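Local structure of monopolin complex subunit CSM1 (Candida glabrata, 6MJC) at residues L48-S53 against R99-F104; E4-I9 against T29-D34. The protein is a subunit of the monopolin complex that binds a peptide of the kinetochore protein Dsn1, probably as part of recruiting monopolin to the kinetochore. All coordinates share one frame; numbering follows the deposited sequence.

Contact 1. Residues L48-S53 against R99-F104; sequences LGFVKS and RSLNQF
Leu101, in the first turn of helix 101-113, reaches across to both Phe50 and Leu48 of strand 44-52, dividing the work between its two methyl branches. CD2 meets the far edge of the Phe50 ring, 3.8 Å from CE1, and lies near the plane of that ring; the two side chains cross at about a right angle. CD1 takes the other partner, 4.3 Å from CD1 of Leu48. The fork is aimed by a first torsion that sets CG of Leu101 anti to the backbone N (chi1 -178°). The CB of Phe50 does not point at the helix, yet its ring extends far enough to bring CE1 and CZ to CD2 of Leu101. Leu48 also uses two branches, since its CD2 approaches the Phe104 ring obliquely, 4.4 Å from CE2. Leu101 and Phe104 are three residues apart and so project from one side of the helix. No hydrogen bond crosses the contact, which suits branched and aromatic side chains in a buried place. Ser100 OG and Gln103 OE1 instead bind the backbone of the bound peptide, and Phe104 packs on one of its aromatic side chains. Within the fold, Leu48 and Phe50 also touch Val65 of neighbouring strand 63-69, while helix 5-13 brings Ile9 against Phe50 and Leu101.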
# COMPACT_ATOMS: atom_id res chain seq x y z
N LEU A 48 1.48 2.72 -1.00
CA LEU A 48 2.03 1.68 -1.86
C LEU A 48 3.27 2.22 -2.55
O LEU A 48 3.27 3.34 -3.06
CB LEU A 48 1.02 1.22 -2.91
CG LEU A 48 -0.15 0.37 -2.41
CD1 LEU A 48 -0.89 -0.10 -3.60
CD2 LEU A 48 0.31 -0.79 -1.53
N GLY A 49 4.28 1.38 -2.64
CA GLY A 49 5.43 1.66 -3.46
C GLY A 49 5.61 0.62 -4.55
O GLY A 49 5.58 -0.58 -4.27
N PHE A 50 5.79 1.07 -5.77
CA PHE A 50 6.11 0.21 -6.90
C PHE A 50 7.58 0.46 -7.22
O PHE A 50 7.92 1.48 -7.84
CB PHE A 50 5.18 0.49 -8.09
CG PHE A 50 3.74 0.11 -7.83
CD1 PHE A 50 3.31 -1.19 -7.95
CD2 PHE A 50 2.82 1.07 -7.47
CE1 PHE A 50 1.98 -1.52 -7.71
CE2 PHE A 50 1.50 0.74 -7.24
CZ PHE A 50 1.08 -0.56 -7.36
N VAL A 51 8.42 -0.50 -6.89
CA VAL A 51 9.86 -0.31 -6.80
C VAL A 51 10.52 -1.16 -7.86
O VAL A 51 10.25 -2.36 -7.98
CB VAL A 51 10.37 -0.67 -5.38
CG1 VAL A 51 11.88 -0.66 -5.36
CG2 VAL A 51 9.82 0.27 -4.40
N LYS A 52 11.40 -0.52 -8.64
CA LYS A 52 12.34 -1.19 -9.52
C LYS A 52 13.75 -0.86 -9.05
O LYS A 52 14.05 0.29 -8.74
CB LYS A 52 12.15 -0.75 -10.99
N SER A 53 14.60 -1.87 -8.98
CA SER A 53 15.98 -1.65 -8.58
C SER A 53 16.93 -2.34 -9.55
O SER A 53 17.71 -1.68 -10.23
CB SER A 53 16.22 -2.16 -7.16
N ARG A 99 2.27 -9.73 -8.99
CA ARG A 99 1.21 -10.68 -9.27
C ARG A 99 0.26 -10.91 -8.10
O ARG A 99 -0.78 -11.57 -8.30
CB ARG A 99 1.80 -12.04 -9.68
CG ARG A 99 2.88 -12.54 -8.76
CD ARG A 99 3.34 -13.94 -9.13
NE ARG A 99 4.59 -14.23 -8.44
CZ ARG A 99 4.68 -14.82 -7.25
NH1 ARG A 99 3.58 -15.21 -6.62
NH2 ARG A 99 5.87 -15.02 -6.70
N SER A 100 0.63 -10.51 -6.90
CA SER A 100 -0.25 -10.56 -5.72
C SER A 100 -1.01 -9.28 -5.43
O SER A 100 -1.70 -9.19 -4.41
CB SER A 100 0.58 -10.94 -4.48
OG SER A 100 1.01 -12.30 -4.62
N LEU A 101 -0.89 -8.26 -6.28
CA LEU A 101 -1.56 -7.00 -5.96
C LEU A 101 -3.08 -7.17 -5.95
O LEU A 101 -3.76 -6.60 -5.08
CB LEU A 101 -1.12 -5.95 -6.97
CG LEU A 101 -1.68 -4.54 -6.75
CD1 LEU A 101 -1.29 -3.95 -5.44
CD2 LEU A 101 -1.21 -3.62 -7.90
N ASN A 102 -3.60 -7.95 -6.86
CA ASN A 102 -5.04 -8.23 -6.88
C ASN A 102 -5.47 -8.92 -5.58
O ASN A 102 -6.45 -8.51 -4.95
CB ASN A 102 -5.39 -9.08 -8.09
CG ASN A 102 -6.89 -9.28 -8.25
OD1 ASN A 102 -7.36 -10.41 -8.37
ND2 ASN A 102 -7.64 -8.19 -8.20
N GLN A 103 -4.74 -9.96 -5.16
CA GLN A 103 -5.06 -10.62 -3.90
C GLN A 103 -5.04 -9.63 -2.74
O GLN A 103 -5.88 -9.69 -1.84
CB GLN A 103 -4.09 -11.78 -3.63
CG GLN A 103 -4.10 -12.92 -4.63
CD GLN A 103 -3.03 -13.95 -4.33
OE1 GLN A 103 -2.81 -14.33 -3.18
NE2 GLN A 103 -2.33 -14.39 -5.37
N PHE A 104 -4.06 -8.73 -2.74
CA PHE A 104 -3.95 -7.73 -1.68
C PHE A 104 -5.17 -6.82 -1.65
O PHE A 104 -5.77 -6.60 -0.60
CB PHE A 104 -2.71 -6.87 -1.89
CG PHE A 104 -2.76 -5.57 -1.12
CD1 PHE A 104 -2.39 -5.52 0.20
CD2 PHE A 104 -3.23 -4.40 -1.70
CE1 PHE A 104 -2.45 -4.34 0.91
CE2 PHE A 104 -3.30 -3.21 -0.99
CZ PHE A 104 -2.93 -3.18 0.33

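Contact 2. Residues E4-I9 against T29-D34; sequences ETIEII and TGLWFD
Ile6 in the first turn of helix 5-13 faces Leu31 near the start of strand 30-37, their CA atoms 7.4 Å apart, with no hydrogen bond between the two backbones. The short branch of Ile6 does the touching: its CG2 lies 3.7 Å from CD2 of Leu31 and 3.8 Å from CB of the same leucine. The two side chains slide past each other in opposite directions. With CG of Leu31 anti to its own N (chi1 171°), CD2 is placed against CG2 of Ile6 and also lies 4.2 Å from the CA of Glu7. A beta-branched isoleucine suits the helix side because CG2, fixed directly on CB, packs close to the helix backbone, while the leucine's methyl, carried on CG, reaches towards it. On the strand, Trp32 projects from the other side of the sheet, where NE1 donates to OG1 of Thr29 at 2.9 Å with the acceptor close to the indole plane. That hydroxyl also hydrogen-bonds Asp27, tying the turn ahead of the strand to the indole. Helix 5-13 thus lies over the sheet, Lys10 touching Leu31 one turn on from Ile6, with strand 19-26 contributing Thr24 beside the leucine and strand 44-52 placing Phe50 against Ile6.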
# COMPACT_ATOMS: atom_id res chain seq x y z
N GLU A 4 6.21 3.55 -18.28
CA GLU A 4 6.60 2.32 -17.59
C GLU A 4 5.37 1.49 -17.26
O GLU A 4 4.29 2.03 -16.99
CB GLU A 4 7.38 2.62 -16.30
N THR A 5 5.52 0.17 -17.32
CA THR A 5 4.48 -0.71 -16.79
C THR A 5 3.99 -0.23 -15.42
O THR A 5 2.78 -0.22 -15.13
CB THR A 5 5.01 -2.14 -16.64
OG1 THR A 5 5.44 -2.65 -17.91
CG2 THR A 5 3.92 -3.04 -16.02
N ILE A 6 4.92 0.18 -14.56
CA ILE A 6 4.56 0.62 -13.23
C ILE A 6 3.56 1.77 -13.31
O ILE A 6 2.59 1.82 -12.55
CB ILE A 6 5.83 1.01 -12.45
CG1 ILE A 6 6.41 -0.25 -11.79
CG2 ILE A 6 5.52 2.11 -11.46
CD1 ILE A 6 7.80 -0.06 -11.22
N GLU A 7 3.84 2.75 -14.18
CA GLU A 7 2.93 3.88 -14.33
C GLU A 7 1.55 3.39 -14.72
O GLU A 7 0.53 3.81 -14.15
CB GLU A 7 3.50 4.84 -15.37
CG GLU A 7 3.38 6.29 -15.01
CD GLU A 7 4.39 7.13 -15.77
OE1 GLU A 7 5.46 7.44 -15.21
OE2 GLU A 7 4.11 7.46 -16.95
N ILE A 8 1.49 2.47 -15.69
CA ILE A 8 0.22 1.91 -16.12
C ILE A 8 -0.52 1.27 -14.95
O ILE A 8 -1.72 1.49 -14.76
CB ILE A 8 0.46 0.90 -17.25
CG1 ILE A 8 1.04 1.62 -18.47
CG2 ILE A 8 -0.84 0.17 -17.59
CD1 ILE A 8 1.61 0.69 -19.52
N ILE A 9 0.19 0.47 -14.14
CA ILE A 9 -0.46 -0.20 -13.01
C ILE A 9 -0.99 0.81 -12.02
O ILE A 9 -2.11 0.67 -11.50
CB ILE A 9 0.50 -1.22 -12.36
CG1 ILE A 9 0.74 -2.31 -13.42
CG2 ILE A 9 -0.07 -1.71 -11.08
CD1 ILE A 9 0.91 -3.69 -12.86
N THR A 29 13.91 5.11 -6.00
CA THR A 29 13.48 3.74 -5.72
C THR A 29 12.28 3.32 -6.57
O THR A 29 12.12 2.14 -6.87
CB THR A 29 13.14 3.62 -4.24
OG1 THR A 29 11.95 4.36 -3.99
CG2 THR A 29 14.29 4.13 -3.33
N GLY A 30 11.39 4.25 -6.92
CA GLY A 30 10.22 3.89 -7.70
C GLY A 30 9.10 4.89 -7.53
O GLY A 30 9.33 6.06 -7.24
N LEU A 31 7.88 4.42 -7.74
CA LEU A 31 6.68 5.24 -7.79
C LEU A 31 5.85 4.92 -6.57
O LEU A 31 5.58 3.74 -6.31
CB LEU A 31 5.89 4.99 -9.07
CG LEU A 31 4.52 5.64 -9.10
CD1 LEU A 31 4.60 7.14 -9.06
CD2 LEU A 31 3.77 5.17 -10.37
N TRP A 32 5.50 5.95 -5.80
CA TRP A 32 4.87 5.80 -4.50
C TRP A 32 3.60 6.62 -4.44
O TRP A 32 3.53 7.71 -5.01
CB TRP A 32 5.81 6.25 -3.33
CG TRP A 32 7.04 5.44 -3.22
CD1 TRP A 32 8.15 5.50 -4.03
CD2 TRP A 32 7.28 4.42 -2.29
NE1 TRP A 32 9.08 4.59 -3.63
CE2 TRP A 32 8.57 3.90 -2.56
CE3 TRP A 32 6.52 3.86 -1.25
CZ2 TRP A 32 9.14 2.88 -1.79
CZ3 TRP A 32 7.09 2.83 -0.50
CH2 TRP A 32 8.38 2.35 -0.78
N PHE A 33 2.60 6.11 -3.71
CA PHE A 33 1.44 6.96 -3.49
C PHE A 33 0.68 6.61 -2.23
O PHE A 33 0.68 5.47 -1.78
CB PHE A 33 0.46 6.91 -4.64
CG PHE A 33 0.08 5.54 -5.08
CD1 PHE A 33 0.86 4.89 -6.01
CD2 PHE A 33 -1.05 4.92 -4.60
CE1 PHE A 33 0.52 3.64 -6.46
CE2 PHE A 33 -1.42 3.66 -5.07
CZ PHE A 33 -0.62 3.02 -5.99
N ASP A 34 0.05 7.63 -1.65
CA ASP A 34 -0.73 7.48 -0.43
C ASP A 34 -2.15 7.15 -0.85
O ASP A 34 -2.66 7.73 -1.81
CB ASP A 34 -0.76 8.76 0.40
CG ASP A 34 0.41 8.87 1.33
OD1 ASP A 34 1.34 8.05 1.25
OD2 ASP A 34 0.38 9.80 2.16

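Overall arrangement
Contacts 1 and 2 place two helices against one antiparallel sheet, on its adjacent strands 44-52 and 30-37. The strands are joined directly: Phe50 N lies 2.7 Å from Leu31 O and Leu48 O lies 2.9 Å from Phe33 N, both probable hydrogen bonds, so the strand of one contact is paired directly with the strand of the other. Contact 1 is the more buried, with aromatic rings among its aliphatic groups; contact 2, partly buried and farther from the chain centre, rests mainly on one aliphatic pair. Phe50 bridges them by touching Ile6 as well as Leu101. The bound peptide lies against residues of both areas, with polar bonds from 99-104 and packing on Thr29 and Trp32.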